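PDB 1UFB: TT1696 protein from Thermus thermophilus, which is of unknown function but belongs to the HEPN family of small helical proteins and may bind DNA. Local coordinates for residues H13-A18 and E111-A116; E39-G44 and A121-K126; S57-L62 and V81-Y86; I87-P92 and R102-L107. One frame throughout, in Å; residues are numbered along the deposited sequence.

Contact 1: H13-A18 and E111-A116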
loop_
_atom_site.group_PDB
_atom_site.type_symbol
_atom_site.label_atom_id
_atom_site.label_comp_id
_atom_site.label_asym_id
_atom_site.label_seq_id
_atom_site.Cartn_x
_atom_site.Cartn_y
_atom_site.Cartn_z
ATOM N N HIS A 13 7.651 9.908 6.043
ATOM C CA HIS A 13 6.162 10.005 6.085
ATOM C C HIS A 13 5.502 8.612 6.220
ATOM O O HIS A 13 4.506 8.408 6.944
ATOM C CB HIS A 13 5.609 10.704 4.805
ATOM C CG HIS A 13 4.102 10.802 4.781
ATOM N ND1 HIS A 13 3.294 9.860 4.165
ATOM C CD2 HIS A 13 3.249 11.658 5.410
ATOM C CE1 HIS A 13 2.021 10.124 4.421
ATOM N NE2 HIS A 13 1.963 11.208 5.173
ATOM N N ASN A 14 6.019 7.658 5.441
ATOM C CA ASN A 14 5.501 6.286 5.507
ATOM C C ASN A 14 5.700 5.744 6.926
ATOM O O ASN A 14 4.808 5.057 7.441
ATOM C CB ASN A 14 6.292 5.344 4.508
ATOM C CG ASN A 14 5.989 5.633 3.027
ATOM O OD1 ASN A 14 6.711 5.126 2.123
ATOM N ND2 ASN A 14 4.916 6.388 2.754
ATOM N N LEU A 15 6.860 6.014 7.550
ATOM C CA LEU A 15 7.099 5.495 8.915
ATOM C C LEU A 15 6.119 6.210 9.874
ATOM O O LEU A 15 5.576 5.582 10.764
ATOM C CB LEU A 15 8.564 5.697 9.353
ATOM C CG LEU A 15 8.951 4.876 10.615
ATOM C CD1 LEU A 15 8.685 3.376 10.445
ATOM C CD2 LEU A 15 10.469 5.064 10.906
ATOM N N ARG A 16 5.868 7.499 9.674
ATOM C CA ARG A 16 4.848 8.170 10.542
ATOM C C ARG A 16 3.460 7.606 10.289
ATOM O O ARG A 16 2.620 7.500 11.229
ATOM C CB ARG A 16 4.836 9.719 10.371
ATOM C CG ARG A 16 6.191 10.328 10.860
ATOM C CD ARG A 16 6.170 11.853 10.858
ATOM N NE ARG A 16 6.083 12.412 9.528
ATOM C CZ ARG A 16 7.132 12.864 8.865
ATOM N NH1 ARG A 16 8.338 12.796 9.447
ATOM N NH2 ARG A 16 6.966 13.378 7.643
ATOM N N HIS A 17 3.180 7.262 9.040
ATOM C CA HIS A 17 1.869 6.649 8.763
ATOM C C HIS A 17 1.809 5.260 9.492
ATOM O O HIS A 17 0.729 4.865 9.982
ATOM C CB HIS A 17 1.604 6.373 7.261
ATOM C CG HIS A 17 0.252 5.745 7.027
ATOM N ND1 HIS A 17 -0.930 6.428 7.248
ATOM C CD2 HIS A 17 -0.102 4.510 6.619
ATOM C CE1 HIS A 17 -1.952 5.635 6.967
ATOM N NE2 HIS A 17 -1.482 4.470 6.579
ATOM N N ALA A 18 2.907 4.500 9.495
ATOM C CA ALA A 18 2.881 3.186 10.182
ATOM C C ALA A 18 2.688 3.401 11.705
ATOM O O ALA A 18 2.005 2.626 12.362
ATOM C CB ALA A 18 4.222 2.319 9.884
ATOM N N GLU A 111 7.518 -4.354 16.035
ATOM C CA GLU A 111 8.799 -4.872 15.579
ATOM C C GLU A 111 9.044 -4.368 14.126
ATOM O O GLU A 111 10.156 -3.928 13.768
ATOM C CB GLU A 111 8.797 -6.401 15.587
ATOM C CG GLU A 111 10.059 -6.931 14.909
ATOM C CD GLU A 111 9.996 -8.428 14.830
ATOM O OE1 GLU A 111 9.230 -8.993 13.970
ATOM O OE2 GLU A 111 10.718 -9.015 15.681
ATOM N N ALA A 112 7.980 -4.362 13.309
ATOM C CA ALA A 112 8.131 -3.886 11.921
ATOM C C ALA A 112 8.606 -2.429 11.911
ATOM O O ALA A 112 9.510 -2.066 11.130
ATOM C CB ALA A 112 6.803 -4.083 11.167
ATOM N N LEU A 113 8.018 -1.587 12.776
ATOM C CA LEU A 113 8.485 -0.188 12.877
ATOM C C LEU A 113 9.941 -0.154 13.315
ATOM O O LEU A 113 10.720 0.621 12.796
ATOM C CB LEU A 113 7.660 0.634 13.889
ATOM C CG LEU A 113 6.235 1.021 13.487
ATOM C CD1 LEU A 113 5.438 1.408 14.720
ATOM C CD2 LEU A 113 6.270 2.191 12.577
ATOM N N ASP A 114 10.321 -1.021 14.249
ATOM C CA ASP A 114 11.702 -1.045 14.717
ATOM C C ASP A 114 12.665 -1.353 13.579
ATOM O O ASP A 114 13.743 -0.714 13.445
ATOM C CB ASP A 114 11.896 -2.146 15.783
ATOM C CG ASP A 114 11.243 -1.804 17.120
ATOM O OD1 ASP A 114 10.929 -0.618 17.362
ATOM O OD2 ASP A 114 11.060 -2.737 17.924
ATOM N N LEU A 115 12.303 -2.348 12.777
ATOM C CA LEU A 115 13.161 -2.776 11.662
ATOM C C LEU A 115 13.252 -1.675 10.585
ATOM O O LEU A 115 14.326 -1.408 10.033
ATOM C CB LEU A 115 12.625 -4.120 11.074
ATOM C CG LEU A 115 12.610 -5.297 12.079
ATOM C CD1 LEU A 115 12.026 -6.567 11.419
ATOM C CD2 LEU A 115 14.048 -5.559 12.541
ATOM N N ALA A 116 12.133 -1.041 10.298
ATOM C CA ALA A 116 12.143 0.017 9.307
ATOM C C ALA A 116 12.965 1.192 9.808
ATOM O O ALA A 116 13.729 1.825 9.021
ATOM C CB ALA A 116 10.704 0.472 8.968
#
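Leu113 reaches from helix 106-126 with one methyl, CD2, and sets it between Leu15 and Ala18 of helix 4-24, residues one turn apart. This is the seam between the first and last long helices of the HEPN helical bundle, which run antiparallel here: the two short segments meet at 164° with their axes 10.6 Å apart. CD2 of Leu113 lies 3.4 Å from CD1 of Leu15 and equally 3.4 Å from CB of Ala18. Both approaches are short for two methyl carbons, so the methyl is pressed into the angle between them. The two leucines come at each other at a slant. Leu15 leaves its helix to one side of the interface, but with CG swung opposite its own backbone N (chi1 -166°) the chain bends inward and CD1 arrives at the seam. Ala18 and Ala116 point toward the partner helix, and their methyls let the leucine branches come in close.

Helix 27-48 closes the buried flank, where Ala33 touches Ala18, while Leu22 and Gln19 extend the cover over Leu113 along helix 4-24. Another face of helix 4-24 belongs to the dimer: His17 hydrogen-bonds through NE2 to His17 of the second subunit. Back at the seam, the same CD1 of Leu15 that meets Leu113 also touches CB of Ala116, at 3.8 Å.

Contact 2: E39-G44 and A121-K126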
loop_
_atom_site.group_PDB
_atom_site.type_symbol
_atom_site.label_atom_id
_atom_site.label_comp_id
_atom_site.label_asym_id
_atom_site.label_seq_id
_atom_site.Cartn_x
_atom_site.Cartn_y
_atom_site.Cartn_z
ATOM N N GLU A 39 11.570 0.590 1.951
ATOM C CA GLU A 39 11.736 0.570 0.516
ATOM C C GLU A 39 12.084 1.986 -0.018
ATOM O O GLU A 39 13.030 2.197 -0.831
ATOM C CB GLU A 39 10.369 0.066 -0.092
ATOM C CG GLU A 39 10.496 -0.229 -1.630
ATOM C CD GLU A 39 9.144 -0.417 -2.316
ATOM O OE1 GLU A 39 8.410 -1.339 -1.966
ATOM O OE2 GLU A 39 8.837 0.358 -3.240
ATOM N N ALA A 40 11.259 2.957 0.360
ATOM C CA ALA A 40 11.450 4.359 -0.113
ATOM C C ALA A 40 12.850 4.916 0.364
ATOM O O ALA A 40 13.580 5.600 -0.428
ATOM C CB ALA A 40 10.266 5.269 0.423
ATOM N N ALA A 41 13.211 4.586 1.595
ATOM C CA ALA A 41 14.509 5.069 2.137
ATOM C C ALA A 41 15.635 4.490 1.322
ATOM O O ALA A 41 16.564 5.244 0.934
ATOM C CB ALA A 41 14.684 4.662 3.596
ATOM N N LEU A 42 15.589 3.164 1.033
ATOM C CA LEU A 42 16.660 2.580 0.249
ATOM C C LEU A 42 16.649 3.092 -1.176
ATOM O O LEU A 42 17.689 3.293 -1.738
ATOM C CB LEU A 42 16.633 1.041 0.298
ATOM C CG LEU A 42 17.024 0.506 1.685
ATOM C CD1 LEU A 42 16.799 -0.948 1.816
ATOM C CD2 LEU A 42 18.553 0.792 1.899
ATOM N N LYS A 43 15.478 3.320 -1.775
ATOM C CA LYS A 43 15.451 3.858 -3.139
ATOM C C LYS A 43 16.109 5.266 -3.087
ATOM O O LYS A 43 16.863 5.630 -3.972
ATOM C CB LYS A 43 13.988 3.879 -3.640
ATOM C CG LYS A 43 13.610 2.469 -4.174
ATOM C CD LYS A 43 12.154 2.336 -4.563
ATOM C CE LYS A 43 11.932 0.890 -5.073
ATOM N NZ LYS A 43 10.408 0.809 -5.499
ATOM N N GLY A 44 15.888 6.015 -2.003
ATOM C CA GLY A 44 16.514 7.313 -1.899
ATOM C C GLY A 44 18.037 7.178 -1.751
ATOM O O GLY A 44 18.779 7.927 -2.384
ATOM N N ALA A 121 17.624 4.738 9.525
ATOM C CA ALA A 121 18.803 5.357 10.241
ATOM C C ALA A 121 20.090 5.057 9.481
ATOM O O ALA A 121 20.952 5.911 9.355
ATOM C CB ALA A 121 18.872 4.837 11.697
ATOM N N PHE A 122 20.200 3.845 8.968
ATOM C CA PHE A 122 21.359 3.415 8.155
ATOM C C PHE A 122 21.381 4.337 6.918
ATOM O O PHE A 122 22.408 4.943 6.568
ATOM C CB PHE A 122 21.165 1.928 7.781
ATOM C CG PHE A 122 21.998 1.441 6.614
ATOM C CD1 PHE A 122 23.325 1.052 6.785
ATOM C CD2 PHE A 122 21.430 1.364 5.327
ATOM C CE1 PHE A 122 24.077 0.605 5.692
ATOM C CE2 PHE A 122 22.181 0.916 4.226
ATOM C CZ PHE A 122 23.502 0.539 4.410
ATOM N N VAL A 123 20.240 4.487 6.253
ATOM C CA VAL A 123 20.212 5.358 5.093
ATOM C C VAL A 123 20.583 6.825 5.445
ATOM O O VAL A 123 21.338 7.497 4.712
ATOM C CB VAL A 123 18.801 5.321 4.421
ATOM C CG1 VAL A 123 18.674 6.495 3.446
ATOM C CG2 VAL A 123 18.624 3.969 3.660
ATOM N N GLU A 124 20.040 7.337 6.541
ATOM C CA GLU A 124 20.315 8.742 6.883
ATOM C C GLU A 124 21.814 8.949 7.138
ATOM O O GLU A 124 22.383 9.974 6.761
ATOM C CB GLU A 124 19.480 9.196 8.097
ATOM C CG GLU A 124 18.025 9.553 7.704
ATOM C CD GLU A 124 17.001 9.421 8.866
ATOM O OE1 GLU A 124 17.398 8.995 9.989
ATOM O OE2 GLU A 124 15.801 9.728 8.628
ATOM N N GLU A 125 22.461 7.951 7.707
ATOM C CA GLU A 125 23.870 8.102 7.940
ATOM C C GLU A 125 24.721 7.846 6.691
ATOM O O GLU A 125 25.834 8.349 6.614
ATOM C CB GLU A 125 24.303 7.219 9.101
ATOM C CG GLU A 125 24.972 5.949 8.746
ATOM C CD GLU A 125 24.576 4.891 9.722
ATOM O OE1 GLU A 125 24.093 5.283 10.808
ATOM O OE2 GLU A 125 24.730 3.683 9.427
ATOM N N LYS A 126 24.220 7.089 5.711
ATOM C CA LYS A 126 25.026 6.848 4.508
ATOM C C LYS A 126 24.789 7.915 3.448
ATOM O O LYS A 126 25.492 7.966 2.445
ATOM C CB LYS A 126 24.753 5.466 3.933
ATOM C CG LYS A 126 25.055 4.321 4.877
ATOM C CD LYS A 126 26.483 4.305 5.347
ATOM C CE LYS A 126 26.747 3.103 6.258
ATOM N NZ LYS A 126 28.093 3.140 6.980
#
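Ala41 points from helix 27-48 at helix 106-126, its CB 4.0 Å from CG2 of Val123, and its carbonyl O lies 3.5 Å from CG1 of the same valine. Val123 straddles that oxygen with both methyls, CG2 lying 3.6 Å from Ala41 O. Leu42 follows, slanting across Val123: its CD2 sits 3.6 Å from Val123 CG2. The same methyl comes to the edge of the Phe122 ring, near the ring plane, 4.3 Å from CE2. Next along the helix, Lys43 takes no part in the contact and forms a salt bridge back to Glu39 one turn earlier, NZ of Lys43 to OE2 of Glu39 at 2.8 Å. The ammonium comes from above the carboxylate plane, and OE2 also bonds Tyr91 OH of the second subunit, while OE1 is held by His56 and Gln35.

The two segments run nearly parallel, at 18°, with axes 9.4 Å apart, as neighbours in the HEPN bundle. Leu8 of helix 4-24 packs on Val123, and Leu45, one turn beyond Ala41, touches both Phe122 and Val123. All four touching residues are buried. Apart from the Ala41 carbonyl resting on the valine methyls, the contact is made by apolar side chains, so its cohesion comes from shape and burial, whereas the charged pair of helix 27-48 finds its further partners outside it.

Contact 3: S57-L62 and V81-Y86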
loop_
_atom_site.group_PDB
_atom_site.type_symbol
_atom_site.label_atom_id
_atom_site.label_comp_id
_atom_site.label_asym_id
_atom_site.label_seq_id
_atom_site.Cartn_x
_atom_site.Cartn_y
_atom_site.Cartn_z
ATOM N N SER A 57 11.684 -5.602 -2.876
ATOM C CA SER A 57 12.538 -6.426 -2.025
ATOM C C SER A 57 13.598 -5.590 -1.316
ATOM O O SER A 57 14.559 -5.144 -1.961
ATOM C CB SER A 57 13.272 -7.473 -2.874
ATOM O OG SER A 57 14.326 -8.060 -2.076
ATOM N N ILE A 58 13.458 -5.369 -0.014
ATOM C CA ILE A 58 14.512 -4.610 0.573
ATOM C C ILE A 58 15.853 -5.450 0.614
ATOM O O ILE A 58 16.986 -4.902 0.650
ATOM C CB ILE A 58 14.058 -3.943 1.923
ATOM C CG1 ILE A 58 14.557 -4.692 3.033
ATOM C CG2 ILE A 58 12.490 -3.556 1.981
ATOM C CD1 ILE A 58 15.162 -3.705 3.805
ATOM N N LEU A 59 15.731 -6.769 0.497
ATOM C CA LEU A 59 16.947 -7.619 0.355
ATOM C C LEU A 59 17.689 -7.223 -0.931
ATOM O O LEU A 59 18.930 -7.071 -0.922
ATOM C CB LEU A 59 16.592 -9.107 0.243
ATOM C CG LEU A 59 16.526 -9.963 1.510
ATOM C CD1 LEU A 59 16.354 -11.461 1.111
ATOM C CD2 LEU A 59 17.909 -9.808 2.287
ATOM N N ASP A 60 16.987 -7.122 -2.057
ATOM C CA ASP A 60 17.702 -6.715 -3.291
ATOM C C ASP A 60 18.213 -5.253 -3.155
ATOM O O ASP A 60 19.273 -4.909 -3.668
ATOM C CB ASP A 60 16.804 -6.707 -4.527
ATOM C CG ASP A 60 16.499 -8.109 -5.072
ATOM O OD1 ASP A 60 17.412 -8.811 -5.480
ATOM O OD2 ASP A 60 15.330 -8.498 -5.121
ATOM N N LEU A 61 17.393 -4.392 -2.532
ATOM C CA LEU A 61 17.737 -2.987 -2.365
ATOM C C LEU A 61 19.057 -2.801 -1.604
ATOM O O LEU A 61 19.856 -1.894 -1.939
ATOM C CB LEU A 61 16.575 -2.228 -1.664
ATOM C CG LEU A 61 15.405 -2.072 -2.680
ATOM C CD1 LEU A 61 14.165 -1.428 -1.987
ATOM C CD2 LEU A 61 15.826 -1.213 -3.852
ATOM N N LEU A 62 19.268 -3.661 -0.612
ATOM C CA LEU A 62 20.481 -3.642 0.178
ATOM C C LEU A 62 21.642 -4.283 -0.577
ATOM O O LEU A 62 22.761 -3.866 -0.430
ATOM C CB LEU A 62 20.299 -4.442 1.454
ATOM C CG LEU A 62 19.486 -3.763 2.575
ATOM C CD1 LEU A 62 19.210 -4.776 3.707
ATOM C CD2 LEU A 62 20.246 -2.580 3.107
ATOM N N VAL A 81 12.529 -9.990 7.071
ATOM C CA VAL A 81 11.259 -9.885 7.792
ATOM C C VAL A 81 10.321 -8.875 7.047
ATOM O O VAL A 81 9.176 -9.166 6.736
ATOM C CB VAL A 81 11.518 -9.401 9.178
ATOM C CG1 VAL A 81 10.160 -9.158 9.961
ATOM C CG2 VAL A 81 12.437 -10.479 9.911
ATOM N N LEU A 82 10.832 -7.703 6.744
ATOM C CA LEU A 82 9.980 -6.694 6.093
ATOM C C LEU A 82 9.476 -7.131 4.739
ATOM O O LEU A 82 8.382 -6.747 4.311
ATOM C CB LEU A 82 10.780 -5.390 5.988
ATOM C CG LEU A 82 11.050 -4.680 7.336
ATOM C CD1 LEU A 82 12.066 -3.534 7.115
ATOM C CD2 LEU A 82 9.714 -4.088 7.898
ATOM N N ASP A 83 10.229 -7.996 4.075
ATOM C CA ASP A 83 9.881 -8.394 2.715
ATOM C C ASP A 83 8.612 -9.184 2.642
ATOM O O ASP A 83 7.905 -9.155 1.649
ATOM C CB ASP A 83 11.065 -9.133 2.038
ATOM C CG ASP A 83 12.079 -8.142 1.431
ATOM O OD1 ASP A 83 11.746 -6.927 1.455
ATOM O OD2 ASP A 83 13.180 -8.540 0.933
ATOM N N LYS A 84 8.284 -9.828 3.727
ATOM C CA LYS A 84 7.036 -10.577 3.821
ATOM C C LYS A 84 5.850 -9.668 4.091
ATOM O O LYS A 84 4.727 -10.159 4.218
ATOM C CB LYS A 84 7.089 -11.551 4.977
ATOM C CG LYS A 84 8.285 -12.468 4.891
ATOM C CD LYS A 84 8.292 -13.247 3.574
ATOM C CE LYS A 84 8.943 -14.603 3.838
ATOM N NZ LYS A 84 8.921 -14.866 5.328
ATOM N N TYR A 85 6.068 -8.356 4.198
ATOM C CA TYR A 85 4.931 -7.447 4.485
ATOM C C TYR A 85 4.432 -6.657 3.270
ATOM O O TYR A 85 3.498 -5.860 3.425
ATOM C CB TYR A 85 5.289 -6.460 5.609
ATOM C CG TYR A 85 5.618 -7.165 6.941
ATOM C CD1 TYR A 85 6.526 -6.602 7.857
ATOM C CD2 TYR A 85 4.991 -8.360 7.279
ATOM C CE1 TYR A 85 6.811 -7.222 9.110
ATOM C CE2 TYR A 85 5.257 -8.987 8.543
ATOM C CZ TYR A 85 6.169 -8.397 9.438
ATOM O OH TYR A 85 6.429 -8.925 10.697
ATOM N N TYR A 86 5.075 -6.816 2.103
ATOM C CA TYR A 86 4.614 -6.064 0.951
ATOM C C TYR A 86 3.248 -6.595 0.421
ATOM O O TYR A 86 2.285 -5.848 0.259
ATOM C CB TYR A 86 5.698 -6.053 -0.147
ATOM C CG TYR A 86 5.219 -5.386 -1.410
ATOM C CD1 TYR A 86 4.937 -4.002 -1.444
ATOM C CD2 TYR A 86 4.897 -6.182 -2.546
ATOM C CE1 TYR A 86 4.311 -3.415 -2.632
ATOM C CE2 TYR A 86 4.294 -5.644 -3.658
ATOM C CZ TYR A 86 4.009 -4.279 -3.709
ATOM O OH TYR A 86 3.481 -3.844 -4.886
#
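Asp83 presents its carboxylate to the first turn of helix 58-63 and accepts from two successive backbone amides, adding a second capping group to a helix N-terminus whose own N-cap is Ser57. Ile58 N donates to OD1 of Asp83 at 2.7 Å, into the syn lone pair. Leu59 N donates to OD2 at 3.1 Å, with an N-H...O angle of 162°. This second amide also comes on the syn side, but 17° out of the carboxylate plane. Each oxygen thus takes one amide, a two-pronged grip that fixes the rotation of the carboxylate. Within the cap itself, Ser57 OG accepts from Asp60 N at 2.8 Å. With OG opposite its backbone N (chi1 167°), the hydroxyl curls over the opening turn and also comes to 3.3 Å from Asp83 OD2. The first turn therefore has its amides answered from two sources, the local serine and an aspartate distant in sequence, and the helix dipole would probably favour the negative charge of Asp83.

Outward from these bonds, side-chain carbons pack against the carboxylate. CG2 of Ile58 lies 3.5 Å from Asp83 OD1, as the isoleucine slants past the acid toward the interior, where Ala79, Leu42 and Ile119 receive it. Leu59 packs on Val76, Ala79 and Lys80 of helix 73-83. A type I beta turn runs from Asp83 to Tyr86, whose ring stacks on His56 and touches Tyr86 of the second subunit. Beyond the other oxygen, CB of Leu59 rests 3.5 Å from Asp83 OD2.

Contact 4: I87-P92 and R102-L107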
loop_
_atom_site.group_PDB
_atom_site.type_symbol
_atom_site.label_atom_id
_atom_site.label_comp_id
_atom_site.label_asym_id
_atom_site.label_seq_id
_atom_site.Cartn_x
_atom_site.Cartn_y
_atom_site.Cartn_z
ATOM N N ILE A 87 3.149 -7.895 0.203
ATOM C CA ILE A 87 1.915 -8.452 -0.301
ATOM C C ILE A 87 0.958 -9.114 0.743
ATOM O O ILE A 87 -0.229 -8.783 0.775
ATOM C CB ILE A 87 2.215 -9.460 -1.530
ATOM C CG1 ILE A 87 2.251 -8.626 -2.846
ATOM C CG2 ILE A 87 1.053 -10.533 -1.687
ATOM C CD1 ILE A 87 2.955 -9.300 -4.119
ATOM N N PRO A 88 1.470 -10.000 1.631
ATOM C CA PRO A 88 0.629 -10.690 2.635
ATOM C C PRO A 88 -0.169 -9.843 3.588
ATOM O O PRO A 88 -1.192 -10.269 4.100
ATOM C CB PRO A 88 1.629 -11.648 3.355
ATOM C CG PRO A 88 2.648 -11.987 2.175
ATOM C CD PRO A 88 2.853 -10.524 1.648
ATOM N N THR A 89 0.263 -8.625 3.822
ATOM C CA THR A 89 -0.486 -7.748 4.705
ATOM C C THR A 89 -1.786 -7.242 4.097
ATOM O O THR A 89 -2.629 -6.730 4.791
ATOM C CB THR A 89 0.363 -6.534 5.052
ATOM O OG1 THR A 89 0.963 -6.002 3.832
ATOM C CG2 THR A 89 1.496 -6.956 6.000
ATOM N N ARG A 90 -1.974 -7.399 2.791
ATOM C CA ARG A 90 -3.145 -6.813 2.102
ATOM C C ARG A 90 -3.969 -7.816 1.282
ATOM O O ARG A 90 -5.093 -7.513 0.907
ATOM C CB ARG A 90 -2.674 -5.757 1.082
ATOM C CG ARG A 90 -1.893 -4.584 1.701
ATOM C CD ARG A 90 -1.402 -3.646 0.600
ATOM N NE ARG A 90 -0.286 -4.228 -0.142
ATOM C CZ ARG A 90 -0.177 -4.243 -1.492
ATOM N NH1 ARG A 90 -1.142 -3.723 -2.304
ATOM N NH2 ARG A 90 0.961 -4.659 -2.036
ATOM N N TYR A 91 -3.388 -8.972 0.973
ATOM C CA TYR A 91 -4.077 -9.903 0.067
ATOM C C TYR A 91 -4.437 -11.193 0.761
ATOM O O TYR A 91 -3.557 -11.927 1.187
ATOM C CB TYR A 91 -3.216 -10.170 -1.189
ATOM C CG TYR A 91 -3.154 -8.939 -2.077
ATOM C CD1 TYR A 91 -1.967 -8.173 -2.199
ATOM C CD2 TYR A 91 -4.302 -8.481 -2.739
ATOM C CE1 TYR A 91 -1.933 -6.945 -2.986
ATOM C CE2 TYR A 91 -4.289 -7.252 -3.528
ATOM C CZ TYR A 91 -3.076 -6.504 -3.635
ATOM O OH TYR A 91 -3.018 -5.364 -4.436
ATOM N N PRO A 92 -5.756 -11.493 0.834
ATOM C CA PRO A 92 -6.247 -12.709 1.515
ATOM C C PRO A 92 -5.633 -14.021 1.050
ATOM O O PRO A 92 -5.293 -14.869 1.878
ATOM C CB PRO A 92 -7.761 -12.639 1.315
ATOM C CG PRO A 92 -7.999 -11.119 1.261
ATOM C CD PRO A 92 -6.885 -10.685 0.300
ATOM N N ARG A 102 -6.311 -9.808 9.615
ATOM C CA ARG A 102 -6.394 -10.510 10.901
ATOM C C ARG A 102 -5.155 -11.300 11.274
ATOM O O ARG A 102 -5.014 -11.741 12.400
ATOM C CB ARG A 102 -7.620 -11.461 10.944
ATOM C CG ARG A 102 -7.423 -12.699 10.180
ATOM C CD ARG A 102 -8.553 -13.739 10.389
ATOM N NE ARG A 102 -7.990 -15.069 10.118
ATOM C CZ ARG A 102 -8.669 -16.156 9.752
ATOM N NH1 ARG A 102 -9.996 -16.105 9.586
ATOM N NH2 ARG A 102 -8.003 -17.303 9.569
ATOM N N HIS A 103 -4.247 -11.495 10.332
ATOM C CA HIS A 103 -3.076 -12.275 10.660
ATOM C C HIS A 103 -1.938 -11.452 11.224
ATOM O O HIS A 103 -0.848 -11.994 11.359
ATOM C CB HIS A 103 -2.582 -13.017 9.408
ATOM C CG HIS A 103 -3.566 -14.016 8.881
ATOM N ND1 HIS A 103 -4.496 -13.711 7.914
ATOM C CD2 HIS A 103 -3.786 -15.312 9.220
ATOM C CE1 HIS A 103 -5.252 -14.770 7.678
ATOM N NE2 HIS A 103 -4.842 -15.756 8.457
ATOM N N TYR A 104 -2.170 -10.180 11.555
ATOM C CA TYR A 104 -1.066 -9.349 12.028
ATOM C C TYR A 104 -1.368 -8.777 13.411
ATOM O O TYR A 104 -2.486 -8.395 13.662
ATOM C CB TYR A 104 -0.787 -8.255 10.973
ATOM C CG TYR A 104 -0.326 -8.921 9.690
ATOM C CD1 TYR A 104 -1.246 -9.497 8.805
ATOM C CD2 TYR A 104 1.054 -9.088 9.426
ATOM C CE1 TYR A 104 -0.796 -10.224 7.691
ATOM C CE2 TYR A 104 1.510 -9.806 8.346
ATOM C CZ TYR A 104 0.574 -10.383 7.466
ATOM O OH TYR A 104 1.034 -11.105 6.403
ATOM N N THR A 105 -0.373 -8.707 14.296
ATOM C CA THR A 105 -0.632 -8.271 15.679
ATOM C C THR A 105 0.121 -6.969 16.011
ATOM O O THR A 105 0.996 -6.498 15.226
ATOM C CB THR A 105 -0.121 -9.340 16.697
ATOM O OG1 THR A 105 1.331 -9.375 16.622
ATOM C CG2 THR A 105 -0.685 -10.770 16.373
ATOM N N ARG A 106 -0.179 -6.416 17.176
ATOM C CA ARG A 106 0.502 -5.186 17.546
ATOM C C ARG A 106 2.025 -5.423 17.724
ATOM O O ARG A 106 2.858 -4.580 17.309
ATOM C CB ARG A 106 -0.072 -4.562 18.847
ATOM C CG ARG A 106 0.679 -3.282 19.363
ATOM C CD ARG A 106 0.073 -2.662 20.696
ATOM N NE ARG A 106 0.258 -3.592 21.847
ATOM C CZ ARG A 106 1.374 -3.760 22.544
ATOM N NH1 ARG A 106 2.465 -3.062 22.242
ATOM N NH2 ARG A 106 1.413 -4.660 23.552
ATOM N N LEU A 107 2.401 -6.515 18.404
ATOM C CA LEU A 107 3.825 -6.718 18.643
ATOM C C LEU A 107 4.571 -6.864 17.309
ATOM O O LEU A 107 5.724 -6.419 17.181
ATOM C CB LEU A 107 4.113 -7.966 19.532
ATOM C CG LEU A 107 3.543 -7.819 20.967
ATOM C CD1 LEU A 107 3.679 -9.209 21.737
ATOM C CD2 LEU A 107 4.333 -6.723 21.732
#
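Tyr104 lays one face of its ring against the CG2 methyl of Thr89, and this is the close-packed half of the contact. The methyl sits 4.0 Å from the ring centroid and 22° off the normal, a CH-pi contact displaced toward the rim, with CE2 of Tyr104 the closest ring atom to CG2 at 3.7 Å. The two side chains cross at about a right angle. With chi1 at 47°, Thr89 tucks OG1 in over its own backbone; that places the hydroxyl on the carbonyl O of Tyr85, to which it hydrogen-bonds, and leaves CG2 for the ring. At the far end of the ring the phenol oxygen meets Pro88: Tyr104 OH is 3.2 Å from Pro88 CB and 3.3 Å from Pro88 O. That carbonyl is itself hydrogen-bonded by His95.

The other half is loose. Past Tyr104 the chain swings away from residues 87-92, and the side chains of Thr105, Arg106 and Leu107 are exposed and do not approach that segment. Thr105 caps the helix that starts there, and Arg106 spends its charge on a salt bridge to Glu110. Ile87 likewise turns away and is exposed.

Tyr104 and Thr89 thus tie together the two ends of the long connection between helices 73-83 and 106-126, just before the last helix begins. Helix 27-48 backs them, with Ala28 on Tyr104 and Phe32 on Thr89, while Arg90 hydrogen-bonds to Gln36 of helix 27-48 in the second subunit.

Overall arrangement
Contacts 1, 2 and 4 all use helix 106-126: contact 4 at its start, contact 1 on helix 4-24 about 15 Å away between centres, and contact 2 near its end on helix 27-48. Contacts 2 and 4 lie on opposite sides of the chain's centre, 25 Å apart between centres. Contact 3 bridges much of this span. Leu42 CD1 packs on Leu61 CB at 3.7 Å, joining it to contact 2, while Leu115 CD1 meets Val81 CG1 at 3.5 Å, joining it to contact 1, and the Tyr85 and Tyr104 rings touch toward contact 4. Contacts 2 and 4 also come together across the dimer interface.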